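Side-chain contacts in putative transcriptional regulator TRANSCRIPTION REGULATOR protein (PDB 5NLA), which acts as an AraC-like transcriptional activator that binds c-di-GMP by a PilZ-like mechanism and regulates extracellular polysaccharide production: residues S119-W124 against D375-V380; M249-R254 against Y285-P290. All coordinates share one frame; numbering follows the deposited sequence.

In the fold
The two contacts are neighbours in space, with centres about 10 Å apart, and contact 2 is nested along the chain inside the loop that contact 1 closes. Contact 1 sets the loop between helix 113-118 and strand 124-129 against the C-terminal tail after helix 373-376, beside the seven-stranded antiparallel sheet. Contact 2 lies further from the middle of the molecule and joins the start of helix 251-261 to the end of helix 281-288, which belongs to the helix-turn-helix region. Met252 of contact 2 also packs on Pro120 and Asp122, so the 119-124 loop meets both the tail and helix 251-261, and through that helix the sheet-rich part connects to the probable DNA-binding region.

Contact 1: S119-W124 against D375-V380; sequences SPIDHW and DWLKSV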
loop_
_atom_site.group_PDB
_atom_site.type_symbol
_atom_site.label_atom_id
_atom_site.label_comp_id
_atom_site.label_asym_id
_atom_site.label_seq_id
_atom_site.Cartn_x
_atom_site.Cartn_y
_atom_site.Cartn_z
ATOM N N SER A 119 5.491 1.100 -12.130
ATOM C CA SER A 119 5.560 0.628 -10.748
ATOM C C SER A 119 4.946 -0.761 -10.579
ATOM O O SER A 119 3.793 -0.988 -10.999
ATOM C CB SER A 119 4.846 1.586 -9.785
ATOM O OG SER A 119 4.984 1.128 -8.456
ATOM N N PRO A 120 5.693 -1.673 -9.929
ATOM C CA PRO A 120 5.168 -2.970 -9.522
ATOM C C PRO A 120 4.355 -2.968 -8.214
ATOM O O PRO A 120 3.923 -4.035 -7.761
ATOM C CB PRO A 120 6.436 -3.815 -9.362
ATOM C CG PRO A 120 7.480 -2.846 -8.964
ATOM C CD PRO A 120 7.130 -1.543 -9.617
ATOM N N ILE A 121 4.147 -1.805 -7.609
ATOM C CA ILE A 121 3.466 -1.716 -6.325
ATOM C C ILE A 121 1.979 -1.457 -6.592
ATOM O O ILE A 121 1.628 -0.493 -7.293
ATOM C CB ILE A 121 4.095 -0.609 -5.438
ATOM C CG1 ILE A 121 5.556 -0.957 -5.130
ATOM C CG2 ILE A 121 3.319 -0.443 -4.136
ATOM C CD1 ILE A 121 6.382 0.198 -4.601
ATOM N N ASP A 122 1.123 -2.335 -6.064
ATOM C CA ASP A 122 -0.333 -2.157 -6.134
ATOM C C ASP A 122 -1.035 -2.599 -4.847
ATOM O O ASP A 122 -2.216 -2.986 -4.854
ATOM C CB ASP A 122 -0.885 -2.930 -7.321
ATOM C CG ASP A 122 -0.600 -4.416 -7.235
ATOM O OD1 ASP A 122 0.189 -4.845 -6.363
ATOM O OD2 ASP A 122 -1.165 -5.153 -8.063
ATOM N N HIS A 123 -0.323 -2.498 -3.736
ATOM C CA HIS A 123 -0.837 -2.954 -2.467
ATOM C C HIS A 123 -2.101 -2.157 -2.129
ATOM O O HIS A 123 -2.306 -1.055 -2.643
ATOM C CB HIS A 123 0.206 -2.759 -1.351
ATOM C CG HIS A 123 1.428 -3.618 -1.485
ATOM N ND1 HIS A 123 2.294 -3.525 -2.550
ATOM C CD2 HIS A 123 1.943 -4.570 -0.668
ATOM C CE1 HIS A 123 3.274 -4.399 -2.398
ATOM N NE2 HIS A 123 3.091 -5.039 -1.259
ATOM N N TRP A 124 -2.948 -2.737 -1.286
ATOM C CA TRP A 124 -4.021 -1.995 -0.632
ATOM C C TRP A 124 -3.377 -1.331 0.582
ATOM O O TRP A 124 -2.769 -1.995 1.419
ATOM C CB TRP A 124 -5.134 -2.933 -0.186
ATOM C CG TRP A 124 -5.613 -3.863 -1.252
ATOM C CD1 TRP A 124 -5.251 -5.154 -1.418
ATOM C CD2 TRP A 124 -6.547 -3.567 -2.297
ATOM N NE1 TRP A 124 -5.893 -5.686 -2.506
ATOM C CE2 TRP A 124 -6.694 -4.732 -3.063
ATOM C CE3 TRP A 124 -7.264 -2.424 -2.664
ATOM C CZ2 TRP A 124 -7.531 -4.801 -4.164
ATOM C CZ3 TRP A 124 -8.092 -2.486 -3.770
ATOM C CH2 TRP A 124 -8.224 -3.672 -4.503
ATOM N N ASP A 375 11.712 -1.932 -1.612
ATOM C CA ASP A 375 12.340 -3.169 -1.178
ATOM C C ASP A 375 11.594 -3.855 -0.024
ATOM O O ASP A 375 11.625 -5.081 0.096
ATOM C CB ASP A 375 13.799 -2.889 -0.794
ATOM C CG ASP A 375 14.632 -2.400 -1.983
ATOM O OD1 ASP A 375 14.717 -3.132 -3.006
ATOM O OD2 ASP A 375 15.193 -1.287 -1.904
ATOM N N TRP A 376 10.949 -3.062 0.831
ATOM C CA TRP A 376 10.103 -3.585 1.910
ATOM C C TRP A 376 8.800 -4.146 1.364
ATOM O O TRP A 376 8.205 -5.047 1.965
ATOM C CB TRP A 376 9.782 -2.489 2.936
ATOM C CG TRP A 376 10.942 -2.027 3.780
ATOM C CD1 TRP A 376 12.263 -2.327 3.609
ATOM C CD2 TRP A 376 10.874 -1.147 4.906
ATOM N NE1 TRP A 376 13.018 -1.704 4.571
ATOM C CE2 TRP A 376 12.193 -0.972 5.381
ATOM C CE3 TRP A 376 9.824 -0.496 5.572
ATOM C CZ2 TRP A 376 12.495 -0.167 6.497
ATOM C CZ3 TRP A 376 10.123 0.300 6.684
ATOM C CH2 TRP A 376 11.449 0.458 7.129
ATOM N N LEU A 377 8.356 -3.601 0.233
ATOM C CA LEU A 377 7.117 -4.028 -0.408
ATOM C C LEU A 377 7.262 -5.243 -1.354
ATOM O O LEU A 377 6.292 -5.603 -2.009
ATOM C CB LEU A 377 6.468 -2.830 -1.118
ATOM C CG LEU A 377 5.988 -1.716 -0.170
ATOM C CD1 LEU A 377 5.802 -0.395 -0.891
ATOM C CD2 LEU A 377 4.685 -2.100 0.517
ATOM N N LYS A 378 8.440 -5.879 -1.407
ATOM C CA LYS A 378 8.655 -7.110 -2.196
ATOM C C LYS A 378 8.197 -8.384 -1.460
ATOM O O LYS A 378 7.589 -9.276 -2.070
ATOM C CB LYS A 378 10.130 -7.263 -2.606
ATOM C CG LYS A 378 10.573 -6.433 -3.807
ATOM C CD LYS A 378 11.957 -6.881 -4.293
ATOM C CE LYS A 378 12.548 -5.944 -5.344
ATOM N NZ LYS A 378 13.787 -6.473 -5.992
ATOM N N SER A 379 8.533 -8.485 -0.172
ATOM C CA SER A 379 8.087 -9.589 0.714
ATOM C C SER A 379 8.567 -11.026 0.365
ATOM O O SER A 379 8.021 -11.995 0.901
ATOM C CB SER A 379 6.549 -9.567 0.876
ATOM O OG SER A 379 5.873 -10.203 -0.203
ATOM N N VAL A 380 9.586 -11.163 -0.491
ATOM C CA VAL A 380 10.111 -12.490 -0.877
ATOM C C VAL A 380 10.919 -13.129 0.259
ATOM O O VAL A 380 10.416 -13.983 0.988
ATOM C CB VAL A 380 10.981 -12.451 -2.168
ATOM C CG1 VAL A 380 10.197 -11.854 -3.332
ATOM C CG2 VAL A 380 12.303 -11.711 -1.945
#
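Leu377 meets His123 and Ile121 with different branches of one side chain, and these two pairs make up the apolar heart of a contact that buries 168 Å². The first interaction is a CH-pi contact. Leu377 CD2 sits over the centre of the His123 ring, 3.8 Å from its centroid and only 10° off the ring normal, so the methyl is presented to the face and not to the edge. Leu377 CB lies on the same side of the ring, displaced toward CE1, 3.8 Å from His123 CE1. His123 is turned this way by its first torsion, which sets CG anti to the carbonyl carbon (chi1 -67°) and carries the ring out to the tail. The second interaction is aliphatic: Leu377 CD1 lies 3.8 Å from Ile121 CD1, the two side chains crossing at about a right angle.

Polar bonds shape each segment separately. Ser119 OG accepts from Ile121 N at 3.2 Å in an ST turn, and Arg111 also bonds to that hydroxyl, so two groups grip it at the bend leading into Ile121. In the tail, Ser379 OG donates to Lys378 O at 2.7 Å, from a position tilted out of the carbonyl plane.

Phe172 of strand 166-173 touches both His123 and Leu377, while Leu98 of strand 97-104 packs on Leu377, so the pair is tied to the large antiparallel sheet. With an alanine in place of His123, the Leu377 methyl would probably lose the flat surface beneath it, and a gap would open between loop and tail. Between these two segments the clear interactions are apolar, a branched leucine fitted to an imidazole face and an isoleucine methyl, so the contact depends on shape.

Contact 2: M249-R254 against Y285-P290; sequences MGVMER and YQLFEP
Arg254 NE donates to Met249 O at 3.0 Å (N-H...O angle 142°), reaching it from above the carbonyl plane, and so ties down the turn from which Val251 and Met252 meet Leu287 and Phe288. The central motif across the contact is a Met-aromatic pair between two helices, 251-261 and 281-288, the latter within the helix-turn-helix domain expected of an AraC-family regulator. Gly250 occupies the N-cap position of the first helix, and its carbonyl receives Arg254 N in the opening turn.

Met252 points CG anti to its backbone N (chi1 -170°), and further bends in the chain then carry its sulfur and methyl to the Phe288 ring. There CE stands over the centre of one face, 4.3 Å from the centroid, while SD approaches obliquely at 4.2 Å. The same methyl also packs on Leu287 CB, which makes Met252 a bridge between the two successive residues. The Phe288 ring continues the packing on Ala255 and Ile259 along helix 251-261, and it meets Tyr297 edge to face.

Alongside, Val251 and Leu287 form a purely aliphatic pair whose side chains cross at about a right angle. One valine branch meets both ends of the leucine fork: Val251 CG2 lies 3.5 Å from Leu287 CD1 and 3.8 Å from Leu287 CD2.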
loop_
_atom_site.group_PDB
_atom_site.type_symbol
_atom_site.label_atom_id
_atom_site.label_comp_id
_atom_site.label_asym_id
_atom_site.label_seq_id
_atom_site.Cartn_x
_atom_site.Cartn_y
_atom_site.Cartn_z
ATOM N N MET A 249 -6.427 3.310 -13.614
ATOM C CA MET A 249 -5.697 2.275 -12.877
ATOM C C MET A 249 -4.326 1.986 -13.514
ATOM O O MET A 249 -4.191 1.935 -14.749
ATOM C CB MET A 249 -6.561 0.991 -12.821
ATOM C CG MET A 249 -6.103 -0.071 -11.833
ATOM S SD MET A 249 -7.131 -1.551 -11.761
ATOM C CE MET A 249 -8.642 -0.797 -11.197
ATOM N N GLY A 250 -3.317 1.796 -12.663
ATOM C CA GLY A 250 -1.953 1.468 -13.110
ATOM C C GLY A 250 -1.833 0.036 -13.631
ATOM O O GLY A 250 -2.641 -0.835 -13.278
ATOM N N VAL A 251 -0.824 -0.205 -14.469
ATOM C CA VAL A 251 -0.638 -1.511 -15.078
ATOM C C VAL A 251 -0.687 -2.665 -14.090
ATOM O O VAL A 251 -1.442 -3.604 -14.316
ATOM C CB VAL A 251 0.627 -1.643 -15.986
ATOM C CG1 VAL A 251 0.397 -0.963 -17.321
ATOM C CG2 VAL A 251 1.910 -1.162 -15.323
ATOM N N MET A 252 0.085 -2.608 -13.011
ATOM C CA MET A 252 0.240 -3.777 -12.131
ATOM C C MET A 252 -1.050 -4.159 -11.439
ATOM O O MET A 252 -1.339 -5.341 -11.288
ATOM C CB MET A 252 1.331 -3.565 -11.075
ATOM C CG MET A 252 1.707 -4.815 -10.278
ATOM S SD MET A 252 2.133 -6.297 -11.230
ATOM C CE MET A 252 3.724 -6.568 -10.465
ATOM N N GLU A 253 -1.823 -3.165 -11.027
ATOM C CA GLU A 253 -3.135 -3.414 -10.436
ATOM C C GLU A 253 -4.055 -4.058 -11.489
ATOM O O GLU A 253 -4.788 -4.999 -11.182
ATOM C CB GLU A 253 -3.729 -2.112 -9.859
ATOM C CG GLU A 253 -4.468 -2.243 -8.524
ATOM C CD GLU A 253 -5.964 -2.144 -8.652
ATOM O OE1 GLU A 253 -6.510 -2.867 -9.519
ATOM O OE2 GLU A 253 -6.584 -1.358 -7.892
ATOM N N ARG A 254 -3.985 -3.574 -12.728
ATOM C CA ARG A 254 -4.774 -4.156 -13.821
ATOM C C ARG A 254 -4.351 -5.581 -14.165
ATOM O O ARG A 254 -5.207 -6.416 -14.439
ATOM C CB ARG A 254 -4.772 -3.253 -15.062
ATOM C CG ARG A 254 -5.749 -2.094 -14.923
ATOM C CD ARG A 254 -5.839 -1.237 -16.165
ATOM N NE ARG A 254 -4.559 -0.572 -16.415
ATOM C CZ ARG A 254 -3.862 -0.601 -17.557
ATOM N NH1 ARG A 254 -4.306 -1.245 -18.643
ATOM N NH2 ARG A 254 -2.699 0.047 -17.617
ATOM N N TYR A 285 7.134 -8.751 -18.345
ATOM C CA TYR A 285 8.341 -9.279 -17.725
ATOM C C TYR A 285 8.952 -8.318 -16.675
ATOM O O TYR A 285 9.373 -8.764 -15.609
ATOM C CB TYR A 285 9.351 -9.601 -18.827
ATOM C CG TYR A 285 10.624 -10.264 -18.371
ATOM C CD1 TYR A 285 11.665 -9.509 -17.818
ATOM C CD2 TYR A 285 10.812 -11.643 -18.531
ATOM C CE1 TYR A 285 12.842 -10.113 -17.418
ATOM C CE2 TYR A 285 11.991 -12.256 -18.141
ATOM C CZ TYR A 285 13.001 -11.484 -17.584
ATOM O OH TYR A 285 14.177 -12.067 -17.191
ATOM N N GLN A 286 9.013 -7.022 -16.983
ATOM C CA GLN A 286 9.510 -6.022 -16.028
ATOM C C GLN A 286 8.695 -5.956 -14.758
ATOM O O GLN A 286 9.263 -5.974 -13.661
ATOM C CB GLN A 286 9.531 -4.621 -16.621
ATOM C CG GLN A 286 10.706 -4.365 -17.518
ATOM C CD GLN A 286 10.684 -2.963 -18.047
ATOM O OE1 GLN A 286 10.444 -2.746 -19.230
ATOM N NE2 GLN A 286 10.906 -1.997 -17.169
ATOM N N LEU A 287 7.375 -5.861 -14.906
ATOM C CA LEU A 287 6.491 -5.777 -13.744
ATOM C C LEU A 287 6.631 -6.984 -12.836
ATOM O O LEU A 287 6.541 -6.832 -11.614
ATOM C CB LEU A 287 5.030 -5.611 -14.160
ATOM C CG LEU A 287 4.711 -4.266 -14.820
ATOM C CD1 LEU A 287 3.373 -4.283 -15.540
ATOM C CD2 LEU A 287 4.749 -3.132 -13.807
ATOM N N PHE A 288 6.889 -8.159 -13.422
ATOM C CA PHE A 288 6.935 -9.410 -12.677
ATOM C C PHE A 288 8.336 -9.948 -12.362
ATOM O O PHE A 288 8.453 -11.042 -11.806
ATOM C CB PHE A 288 6.068 -10.456 -13.392
ATOM C CG PHE A 288 4.599 -10.198 -13.249
ATOM C CD1 PHE A 288 3.960 -9.260 -14.048
ATOM C CD2 PHE A 288 3.858 -10.850 -12.270
ATOM C CE1 PHE A 288 2.609 -8.994 -13.896
ATOM C CE2 PHE A 288 2.505 -10.588 -12.105
ATOM C CZ PHE A 288 1.878 -9.660 -12.922
ATOM N N GLU A 289 9.388 -9.182 -12.662
ATOM C CA GLU A 289 10.774 -9.611 -12.367
ATOM C C GLU A 289 11.117 -9.601 -10.857
ATOM O O GLU A 289 11.929 -10.408 -10.409
ATOM C CB GLU A 289 11.799 -8.804 -13.202
ATOM C CG GLU A 289 13.285 -9.122 -12.987
ATOM C CD GLU A 289 13.680 -10.558 -13.327
ATOM O OE1 GLU A 289 13.189 -11.509 -12.673
ATOM O OE2 GLU A 289 14.516 -10.748 -14.242
ATOM N N PRO A 290 10.518 -8.690 -10.072
ATOM C CA PRO A 290 10.619 -8.792 -8.615
ATOM C C PRO A 290 10.077 -10.080 -7.985
ATOM O O PRO A 290 10.640 -10.543 -6.994
ATOM C CB PRO A 290 9.798 -7.598 -8.140
ATOM C CG PRO A 290 10.059 -6.571 -9.187
ATOM C CD PRO A 290 10.051 -7.350 -10.475
#